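Local atomic coordinates of AlgX/AlgJ SGNH hydrolase-like domain-containing protein (Eubacterium siraeum, PDB entry 4NZK), a protein that is of unknown function but belongs to the DHHW family of the SGNH hydrolase clan, which suggests, without proof, a hydrolase-like fold. Residues 63-74 with 110-119; 263-271 with 305-313. All coordinates share one frame; numbering follows the deposited sequence.

Contact 1 (63-74 with 110-119)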
loop_
_atom_site.group_PDB
_atom_site.type_symbol
_atom_site.label_atom_id
_atom_site.label_comp_id
_atom_site.label_asym_id
_atom_site.label_seq_id
_atom_site.Cartn_x
_atom_site.Cartn_y
_atom_site.Cartn_z
ATOM N N LEU A 63 -19.746 3.548 -5.331
ATOM C CA LEU A 63 -20.624 4.721 -5.350
ATOM C C LEU A 63 -19.936 5.817 -6.140
ATOM O O LEU A 63 -18.799 6.189 -5.858
ATOM C CB LEU A 63 -20.846 5.197 -3.909
ATOM C CG LEU A 63 -21.641 6.504 -3.701
ATOM C CD1 LEU A 63 -23.088 6.324 -4.137
ATOM C CD2 LEU A 63 -21.592 7.022 -2.272
ATOM N N VAL A 64 -20.655 6.350 -7.124
ATOM C CA VAL A 64 -20.256 7.532 -7.827
ATOM C C VAL A 64 -21.111 8.662 -7.285
ATOM O O VAL A 64 -22.338 8.602 -7.337
ATOM C CB VAL A 64 -20.449 7.383 -9.320
ATOM C CG1 VAL A 64 -20.077 8.686 -10.028
ATOM C CG2 VAL A 64 -19.605 6.247 -9.836
ATOM N N VAL A 65 -20.461 9.694 -6.762
ATOM C CA VAL A 65 -21.195 10.786 -6.119
ATOM C C VAL A 65 -20.399 12.076 -6.183
ATOM O O VAL A 65 -19.177 12.050 -6.200
ATOM C CB VAL A 65 -21.501 10.386 -4.657
ATOM C CG1 VAL A 65 -20.217 10.131 -3.879
ATOM C CG2 VAL A 65 -22.424 11.371 -3.945
ATOM N N ASP A 66 -21.105 13.208 -6.287
ATOM C CA ASP A 66 -20.433 14.492 -6.273
ATOM C C ASP A 66 -20.391 15.057 -4.855
ATOM O O ASP A 66 -21.400 15.093 -4.140
ATOM C CB ASP A 66 -21.118 15.478 -7.230
ATOM C CG ASP A 66 -20.924 15.134 -8.707
ATOM O OD1 ASP A 66 -20.388 14.067 -9.035
ATOM O OD2 ASP A 66 -21.332 15.953 -9.563
ATOM N N ILE A 67 -19.208 15.470 -4.450
ATOM C CA ILE A 67 -19.001 16.036 -3.115
ATOM C C ILE A 67 -18.228 17.332 -3.274
ATOM O O ILE A 67 -17.126 17.333 -3.829
ATOM C CB ILE A 67 -18.172 15.091 -2.226
ATOM C CG1 ILE A 67 -18.824 13.714 -2.107
ATOM C CG2 ILE A 67 -18.003 15.688 -0.825
ATOM C CD1 ILE A 67 -17.943 12.676 -1.404
ATOM N N ASP A 68 -18.830 18.432 -2.824
ATOM C CA ASP A 68 -18.179 19.741 -2.887
ATOM C C ASP A 68 -17.655 20.051 -4.289
ATOM O O ASP A 68 -16.519 20.513 -4.470
ATOM C CB ASP A 68 -17.055 19.804 -1.836
ATOM C CG ASP A 68 -17.584 19.679 -0.389
ATOM O OD1 ASP A 68 -18.729 20.143 -0.104
ATOM O OD2 ASP A 68 -16.843 19.129 0.463
ATOM N N GLY A 69 -18.502 19.760 -5.283
ATOM C CA GLY A 69 -18.211 20.084 -6.680
ATOM C C GLY A 69 -17.290 19.130 -7.423
ATOM O O GLY A 69 -16.939 19.395 -8.575
ATOM N N HIS A 70 -16.880 18.020 -6.790
ATOM C CA HIS A 70 -15.999 17.044 -7.450
ATOM C C HIS A 70 -16.647 15.663 -7.395
ATOM O O HIS A 70 -17.253 15.293 -6.400
ATOM C CB HIS A 70 -14.605 16.940 -6.797
ATOM C CG HIS A 70 -13.602 17.970 -7.256
ATOM N ND1 HIS A 70 -13.056 17.982 -8.523
ATOM C CD2 HIS A 70 -12.997 18.976 -6.583
ATOM C CE1 HIS A 70 -12.184 18.969 -8.622
ATOM N NE2 HIS A 70 -12.130 19.589 -7.457
ATOM N N THR A 71 -16.482 14.914 -8.462
ATOM C CA THR A 71 -17.003 13.559 -8.519
ATOM C C THR A 71 -15.997 12.606 -7.897
ATOM O O THR A 71 -14.799 12.590 -8.236
ATOM C CB THR A 71 -17.265 13.136 -9.968
ATOM O OG1 THR A 71 -18.182 14.071 -10.566
ATOM C CG2 THR A 71 -17.849 11.723 -10.036
ATOM N N TRP A 72 -16.531 11.746 -7.048
ATOM C CA TRP A 72 -15.765 10.662 -6.476
ATOM C C TRP A 72 -16.333 9.312 -6.911
ATOM O O TRP A 72 -17.535 9.172 -7.104
ATOM C CB TRP A 72 -15.914 10.679 -4.964
ATOM C CG TRP A 72 -15.226 11.763 -4.253
ATOM C CD1 TRP A 72 -15.536 13.091 -4.278
ATOM C CD2 TRP A 72 -14.172 11.609 -3.299
ATOM N NE1 TRP A 72 -14.700 13.771 -3.443
ATOM C CE2 TRP A 72 -13.861 12.890 -2.824
ATOM C CE3 TRP A 72 -13.424 10.514 -2.841
ATOM C CZ2 TRP A 72 -12.849 13.114 -1.871
ATOM C CZ3 TRP A 72 -12.441 10.737 -1.896
ATOM C CH2 TRP A 72 -12.157 12.032 -1.442
ATOM N N GLY A 73 -15.448 8.323 -7.012
ATOM C CA GLY A 73 -15.823 6.917 -7.057
ATOM C C GLY A 73 -15.264 6.326 -5.769
ATOM O O GLY A 73 -14.053 6.435 -5.511
ATOM N N ILE A 74 -16.151 5.714 -4.966
ATOM C CA ILE A 74 -15.821 5.168 -3.645
ATOM C C ILE A 74 -16.268 3.742 -3.540
ATOM O O ILE A 74 -17.459 3.426 -3.744
ATOM C CB ILE A 74 -16.507 5.997 -2.544
ATOM C CG1 ILE A 74 -16.090 7.463 -2.685
ATOM C CG2 ILE A 74 -16.175 5.406 -1.152
ATOM C CD1 ILE A 74 -16.765 8.414 -1.733
ATOM N N ALA A 110 -10.829 4.986 0.751
ATOM C CA ALA A 110 -11.346 6.330 0.997
ATOM C C ALA A 110 -12.675 6.377 1.720
ATOM O O ALA A 110 -12.967 7.336 2.412
ATOM C CB ALA A 110 -11.426 7.130 -0.300
ATOM N N GLY A 111 -13.504 5.344 1.535
ATOM C CA GLY A 111 -14.822 5.304 2.115
ATOM C C GLY A 111 -14.823 5.307 3.621
ATOM O O GLY A 111 -15.858 5.605 4.242
ATOM N N ALA A 112 -13.698 4.974 4.252
ATOM C CA ALA A 112 -13.647 5.117 5.711
ATOM C C ALA A 112 -13.830 6.562 6.179
ATOM O O ALA A 112 -14.334 6.801 7.296
ATOM C CB ALA A 112 -12.334 4.649 6.247
ATOM N N TYR A 113 -13.407 7.508 5.335
ATOM C CA TYR A 113 -13.366 8.900 5.716
ATOM C C TYR A 113 -14.280 9.847 4.947
ATOM O O TYR A 113 -14.682 10.874 5.483
ATOM C CB TYR A 113 -11.941 9.430 5.564
ATOM C CG TYR A 113 -10.887 8.571 6.225
ATOM C CD1 TYR A 113 -10.869 8.413 7.595
ATOM C CD2 TYR A 113 -9.911 7.951 5.492
ATOM C CE1 TYR A 113 -9.918 7.598 8.218
ATOM C CE2 TYR A 113 -8.941 7.156 6.096
ATOM C CZ TYR A 113 -8.946 6.987 7.473
ATOM O OH TYR A 113 -7.988 6.188 8.043
ATOM N N TYR A 114 -14.564 9.525 3.690
ATOM C CA TYR A 114 -15.192 10.459 2.765
ATOM C C TYR A 114 -16.587 10.107 2.258
ATOM O O TYR A 114 -17.122 10.834 1.435
ATOM C CB TYR A 114 -14.272 10.614 1.562
ATOM C CG TYR A 114 -12.949 11.270 1.928
ATOM C CD1 TYR A 114 -12.878 12.614 2.225
ATOM C CD2 TYR A 114 -11.790 10.557 1.964
ATOM C CE1 TYR A 114 -11.669 13.220 2.546
ATOM C CE2 TYR A 114 -10.574 11.153 2.260
ATOM C CZ TYR A 114 -10.519 12.485 2.563
ATOM O OH TYR A 114 -9.293 13.023 2.851
ATOM N N LEU A 115 -17.166 9.023 2.746
ATOM C CA LEU A 115 -18.521 8.676 2.348
ATOM C C LEU A 115 -19.479 9.745 2.835
ATOM O O LEU A 115 -19.425 10.125 4.017
ATOM C CB LEU A 115 -18.861 7.276 2.893
ATOM C CG LEU A 115 -19.967 6.475 2.265
ATOM C CD1 LEU A 115 -19.702 6.225 0.771
ATOM C CD2 LEU A 115 -20.109 5.180 3.028
ATOM N N PRO A 116 -20.350 10.256 1.936
ATOM C CA PRO A 116 -21.209 11.332 2.372
ATOM C C PRO A 116 -22.316 10.861 3.262
ATOM O O PRO A 116 -22.546 9.641 3.444
ATOM C CB PRO A 116 -21.780 11.926 1.077
ATOM C CG PRO A 116 -21.334 11.079 -0.014
ATOM C CD PRO A 116 -20.396 10.045 0.482
ATOM N N GLU A 117 -23.002 11.838 3.829
ATOM C CA GLU A 117 -24.095 11.543 4.743
ATOM C C GLU A 117 -25.182 10.738 4.038
ATOM O O GLU A 117 -25.453 10.927 2.845
ATOM C CB GLU A 117 -24.674 12.824 5.349
ATOM C CG GLU A 117 -25.438 13.685 4.363
ATOM N N GLY A 118 -25.779 9.816 4.784
ATOM C CA GLY A 118 -26.875 9.030 4.245
ATOM C C GLY A 118 -26.506 7.695 3.648
ATOM O O GLY A 118 -27.389 6.946 3.269
ATOM N N TYR A 119 -25.213 7.370 3.583
ATOM C CA TYR A 119 -24.814 6.100 3.002
ATOM C C TYR A 119 -24.327 5.086 4.018
ATOM O O TYR A 119 -23.811 4.056 3.607
ATOM C CB TYR A 119 -23.725 6.323 1.921
ATOM C CG TYR A 119 -24.267 7.016 0.710
ATOM C CD1 TYR A 119 -24.865 6.288 -0.313
ATOM C CD2 TYR A 119 -24.246 8.398 0.604
ATOM C CE1 TYR A 119 -25.376 6.916 -1.428
ATOM C CE2 TYR A 119 -24.760 9.028 -0.507
ATOM C CZ TYR A 119 -25.334 8.274 -1.516
ATOM O OH TYR A 119 -25.853 8.910 -2.620
#
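Leu-63 lays its CD2 methyl over the centre of the Tyr-119 ring, a CH-pi contact of 3.8 Å from CD2 to the ring centroid. The direction is only 7° off the ring normal. Strands 62-67 and 70-75 form a beta hairpin closed by a type I' turn from Ile-67 to His-70. One face of this hairpin packs on the short, weakly bonded helical turn around 111-114 and the loop after it. No hydrogen bond crosses the contact. With CG anti to the backbone N (chi1 175°), Leu-63 reaches Tyr-119 with both methyls, and its CD2 also lies 3.7 Å from Leu-115 CD1. A serine in place of Tyr-119 would probably leave these leucine methyls without their aromatic cover and open a gap beside the hairpin. Pro-116 sits further along, with CG against the methyls of Val-65 and 4.0 Å from Ile-67 CD1. Trp-72 and Tyr-114 meet obliquely, their planes 33° apart. The CB of Tyr-114 lies over a face of the indole, and Ala-110 CB lies at its edge. The Tyr-114 hydroxyl bonds to the carbonyl of Thr-153. Gly-111 allows a close approach: Ile-74 CG2 rests 3.5 Å from Gly-111 CA.

Contact 2 (263-271 with 305-313). With EDO (1,2-ethanediol), chain B; EDO (1,2-ethanediol), chain C.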
loop_
_atom_site.group_PDB
_atom_site.type_symbol
_atom_site.label_atom_id
_atom_site.label_comp_id
_atom_site.label_asym_id
_atom_site.label_seq_id
_atom_site.Cartn_x
_atom_site.Cartn_y
_atom_site.Cartn_z
ATOM N N PHE A 263 5.381 3.805 -9.503
ATOM C CA PHE A 263 6.139 3.071 -8.481
ATOM C C PHE A 263 6.446 1.630 -8.953
ATOM O O PHE A 263 5.590 0.751 -8.920
ATOM C CB PHE A 263 5.380 3.075 -7.160
ATOM C CG PHE A 263 4.924 4.459 -6.766
ATOM C CD1 PHE A 263 5.837 5.494 -6.660
ATOM C CD2 PHE A 263 3.583 4.735 -6.584
ATOM C CE1 PHE A 263 5.400 6.781 -6.364
ATOM C CE2 PHE A 263 3.135 5.985 -6.279
ATOM C CZ PHE A 263 4.045 7.023 -6.159
HETATM N N MSE A 264 7.669 1.461 -9.423
HETATM C CA MSE A 264 8.263 0.196 -9.853
HETATM C C MSE A 264 7.606 -0.488 -11.028
HETATM O O MSE A 264 7.940 -1.643 -11.344
HETATM C CB MSE A 264 8.345 -0.751 -8.677
HETATM C CG MSE A 264 9.152 -0.077 -7.572
HETATM SE SE MSE A 264 8.977 -1.050 -5.884
HETATM C CE MSE A 264 7.166 -0.464 -5.397
ATOM N N GLY A 265 6.713 0.232 -11.728
ATOM C CA GLY A 265 6.125 -0.244 -12.974
ATOM C C GLY A 265 5.026 -1.282 -12.928
ATOM O O GLY A 265 4.422 -1.589 -13.943
ATOM N N GLY A 266 4.700 -1.776 -11.756
ATOM C CA GLY A 266 3.776 -2.907 -11.668
ATOM C C GLY A 266 4.128 -3.789 -10.504
ATOM O O GLY A 266 5.062 -3.467 -9.717
ATOM N N ASP A 267 3.411 -4.914 -10.400
ATOM C CA ASP A 267 3.515 -5.761 -9.214
ATOM C C ASP A 267 4.188 -7.110 -9.360
ATOM O O ASP A 267 4.589 -7.688 -8.342
ATOM C CB ASP A 267 2.122 -6.006 -8.628
ATOM C CG ASP A 267 1.391 -4.729 -8.247
ATOM O OD1 ASP A 267 1.997 -3.844 -7.618
ATOM O OD2 ASP A 267 0.168 -4.638 -8.547
ATOM N N GLN A 268 4.252 -7.665 -10.583
ATOM C CA GLN A 268 4.737 -9.042 -10.760
ATOM C C GLN A 268 6.261 -9.124 -10.873
ATOM O O GLN A 268 6.827 -9.421 -11.916
ATOM C CB GLN A 268 4.063 -9.727 -11.959
ATOM C CG GLN A 268 2.559 -9.616 -11.939
ATOM C CD GLN A 268 1.889 -10.509 -12.971
ATOM O OE1 GLN A 268 2.445 -11.521 -13.407
ATOM N NE2 GLN A 268 0.672 -10.137 -13.353
ATOM N N LYS A 269 6.908 -8.847 -9.750
ATOM C CA LYS A 269 8.346 -8.777 -9.666
ATOM C C LYS A 269 8.720 -8.679 -8.190
ATOM O O LYS A 269 7.844 -8.556 -7.338
ATOM C CB LYS A 269 8.830 -7.519 -10.387
ATOM C CG LYS A 269 8.300 -6.241 -9.792
ATOM C CD LYS A 269 8.441 -5.047 -10.701
ATOM C CE LYS A 269 7.407 -5.057 -11.810
ATOM N NZ LYS A 269 7.583 -3.938 -12.756
ATOM N N ILE A 270 10.011 -8.772 -7.934
ATOM C CA ILE A 270 10.590 -8.460 -6.639
ATOM C C ILE A 270 11.627 -7.391 -6.892
ATOM O O ILE A 270 12.399 -7.473 -7.856
ATOM C CB ILE A 270 11.273 -9.658 -5.980
ATOM C CG1 ILE A 270 10.237 -10.734 -5.666
ATOM C CG2 ILE A 270 12.046 -9.241 -4.722
ATOM C CD1 ILE A 270 10.816 -12.046 -5.197
ATOM N N VAL A 271 11.629 -6.371 -6.042
ATOM C CA VAL A 271 12.578 -5.269 -6.198
ATOM C C VAL A 271 13.458 -5.181 -4.955
ATOM O O VAL A 271 12.946 -5.196 -3.849
ATOM C CB VAL A 271 11.856 -3.916 -6.422
ATOM C CG1 VAL A 271 12.867 -2.804 -6.619
ATOM C CG2 VAL A 271 10.888 -4.009 -7.596
ATOM N N ILE A 305 15.851 -2.523 1.210
ATOM C CA ILE A 305 14.427 -2.750 1.145
ATOM C C ILE A 305 14.136 -3.766 0.074
ATOM O O ILE A 305 14.544 -3.593 -1.066
ATOM C CB ILE A 305 13.633 -1.458 0.871
ATOM C CG1 ILE A 305 13.931 -0.385 1.933
ATOM C CG2 ILE A 305 12.137 -1.729 0.877
ATOM C CD1 ILE A 305 13.820 1.009 1.406
ATOM N N TYR A 306 13.404 -4.803 0.440
ATOM C CA TYR A 306 12.925 -5.797 -0.528
ATOM C C TYR A 306 11.416 -5.641 -0.640
ATOM O O TYR A 306 10.718 -5.665 0.347
ATOM C CB TYR A 306 13.269 -7.222 -0.080
ATOM C CG TYR A 306 14.757 -7.484 -0.013
ATOM C CD1 TYR A 306 15.514 -6.970 1.024
ATOM C CD2 TYR A 306 15.389 -8.272 -0.961
ATOM C CE1 TYR A 306 16.879 -7.195 1.095
ATOM C CE2 TYR A 306 16.758 -8.516 -0.885
ATOM C CZ TYR A 306 17.484 -7.983 0.152
ATOM O OH TYR A 306 18.837 -8.201 0.214
ATOM N N VAL A 307 10.941 -5.493 -1.864
ATOM C CA VAL A 307 9.542 -5.210 -2.124
ATOM C C VAL A 307 8.943 -6.418 -2.836
ATOM O O VAL A 307 9.336 -6.750 -3.966
ATOM C CB VAL A 307 9.318 -3.960 -2.983
ATOM C CG1 VAL A 307 7.833 -3.605 -2.993
ATOM C CG2 VAL A 307 10.134 -2.794 -2.478
ATOM N N CYS A 308 8.001 -7.058 -2.157
ATOM C CA CYS A 308 7.357 -8.270 -2.623
ATOM C C CYS A 308 5.847 -8.156 -2.548
ATOM O O CYS A 308 5.310 -7.570 -1.626
ATOM C CB CYS A 308 7.763 -9.413 -1.710
ATOM S SG CYS A 308 9.556 -9.656 -1.497
ATOM N N ASP A 309 5.168 -8.747 -3.517
ATOM C CA ASP A 309 3.721 -8.737 -3.571
ATOM C C ASP A 309 3.196 -10.111 -3.151
ATOM O O ASP A 309 3.621 -11.132 -3.685
ATOM C CB ASP A 309 3.225 -8.432 -4.984
ATOM C CG ASP A 309 1.772 -7.994 -4.984
ATOM O OD1 ASP A 309 0.889 -8.874 -4.747
ATOM O OD2 ASP A 309 1.526 -6.776 -5.227
ATOM N N ILE A 310 2.228 -10.129 -2.238
ATOM C CA ILE A 310 1.673 -11.393 -1.747
ATOM C C ILE A 310 0.989 -12.236 -2.825
ATOM O O ILE A 310 0.789 -13.418 -2.629
ATOM C CB ILE A 310 0.682 -11.139 -0.597
ATOM C CG1 ILE A 310 -0.540 -10.346 -1.095
ATOM C CG2 ILE A 310 1.367 -10.406 0.551
ATOM C CD1 ILE A 310 -1.528 -9.991 -0.024
ATOM N N ARG A 311 0.623 -11.619 -3.949
ATOM C CA ARG A 311 0.006 -12.329 -5.071
ATOM C C ARG A 311 1.014 -13.003 -6.030
ATOM O O ARG A 311 0.651 -13.924 -6.744
ATOM C CB ARG A 311 -0.866 -11.353 -5.867
ATOM C CG ARG A 311 -1.994 -10.759 -5.047
ATOM C CD ARG A 311 -2.563 -9.513 -5.697
ATOM N NE ARG A 311 -1.649 -8.365 -5.617
ATOM C CZ ARG A 311 -1.839 -7.235 -6.304
ATOM N NH1 ARG A 311 -2.911 -7.117 -7.100
ATOM N NH2 ARG A 311 -0.964 -6.231 -6.207
ATOM N N TYR A 312 2.268 -12.533 -6.017
ATOM C CA TYR A 312 3.282 -12.880 -7.027
ATOM C C TYR A 312 4.624 -13.148 -6.339
ATOM O O TYR A 312 5.552 -12.321 -6.332
ATOM C CB TYR A 312 3.462 -11.740 -8.027
ATOM C CG TYR A 312 2.174 -11.195 -8.564
ATOM C CD1 TYR A 312 1.380 -11.944 -9.374
ATOM C CD2 TYR A 312 1.748 -9.935 -8.220
ATOM C CE1 TYR A 312 0.207 -11.427 -9.859
ATOM C CE2 TYR A 312 0.552 -9.401 -8.681
ATOM C CZ TYR A 312 -0.219 -10.159 -9.508
ATOM O OH TYR A 312 -1.423 -9.682 -9.989
ATOM N N PHE A 313 4.736 -14.303 -5.751
ATOM C CA PHE A 313 5.907 -14.624 -4.967
ATOM C C PHE A 313 6.086 -16.103 -5.058
ATOM O O PHE A 313 5.255 -16.867 -4.569
ATOM C CB PHE A 313 5.701 -14.196 -3.526
ATOM C CG PHE A 313 6.943 -14.320 -2.668
ATOM C CD1 PHE A 313 7.910 -13.314 -2.698
ATOM C CD2 PHE A 313 7.127 -15.387 -1.810
ATOM C CE1 PHE A 313 9.041 -13.393 -1.918
ATOM C CE2 PHE A 313 8.273 -15.480 -1.036
ATOM C CZ PHE A 313 9.222 -14.459 -1.071
HETATM C C1 EDO B . 6.900 -4.296 -6.949
HETATM O O1 EDO B . 5.681 -3.592 -6.772
HETATM C C2 EDO B . 6.944 -5.626 -6.174
HETATM O O2 EDO B . 5.690 -6.294 -6.243
HETATM C C1 EDO C . 9.976 -1.354 -14.534
HETATM O O1 EDO C . 8.676 -1.666 -15.058
HETATM C C2 EDO C . 10.856 -2.595 -14.450
HETATM O O2 EDO C . 10.116 -3.776 -14.120
HETATM O O HOH W 1 -1.317 -6.735 -10.058
HETATM O O HOH W 2 6.822 -10.194 -5.260
#
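Val-271 and Val-307 form an antiparallel hydrogen-bonded pair, joining strands 270-275 and 304-309 in the mixed central sheet. Val-307 N donates to Val-271 O at 2.8 Å, and Val-271 N gives a nearly straight bond (165°) to Val-307 O. The selenium of Met-264, present as selenomethionine, packs on Val-307 CG2 on the same face as the two valines. Before Ile-270 the first segment is a loop, and water and polar side chains take over from strand pairing. One water donates to Lys-269 O and Tyr-312 O and accepts from Asp-309 N, so three backbone groups are satisfied at once. An ethanediol, probably from the crystallisation liquor, donates to Gly-266 O and Asp-267 O. Lys-269 NZ bonds back to Met-264 O at 2.7 Å and also donates to a second ethanediol.

Arg-311 grips Asp-309 side-on: NE meets OD1 at 2.7 Å and NH2 meets OD2. Asp-309 holds CG anti to its own N (chi1 -162°), which lets OD1 also accept from Arg-311 N, an Asx turn. The same NH2 makes a weak, bent bond to Asp-267 OD2 within a salt bridge. Asp-267 OD1 and Asp-309 OD2 are 3.8 Å apart, but Lys-287 bridges both and probably offsets their repulsion. Asn-292 also donates to Asp-267 OD1. Gln-268 CG lies over the centre of the Tyr-312 ring, 3.5 Å from the centroid, and its amide stacks 11° from the ring plane. Arg-311 CB covers the opposite face. A second water joins Asp-267 OD2 to Tyr-312, 2.9 Å from its OH.

The two contacts share no strand or helix. Their centres lie 31 Å apart, on opposite sides of the chain's centre, and their nearest atoms are about 16 Å apart. Contact 1 is peripheral and only partly buried. It joins a hairpin of the small antiparallel sheet, apart from the central one, to a short helical turn and loop, by apolar and aromatic packing alone. Contact 2 is nearer the middle and mostly buried. It joins two neighbouring strands of the central mixed sheet directly, through backbone bonds. It then adds salt bridges and waters where the loop before strand 270-275 meets the turn after strand 304-309. Aromatic rings serve both, but contact 1 sets methyls and an indole against them, while contact 2 sets a glutamine side chain there.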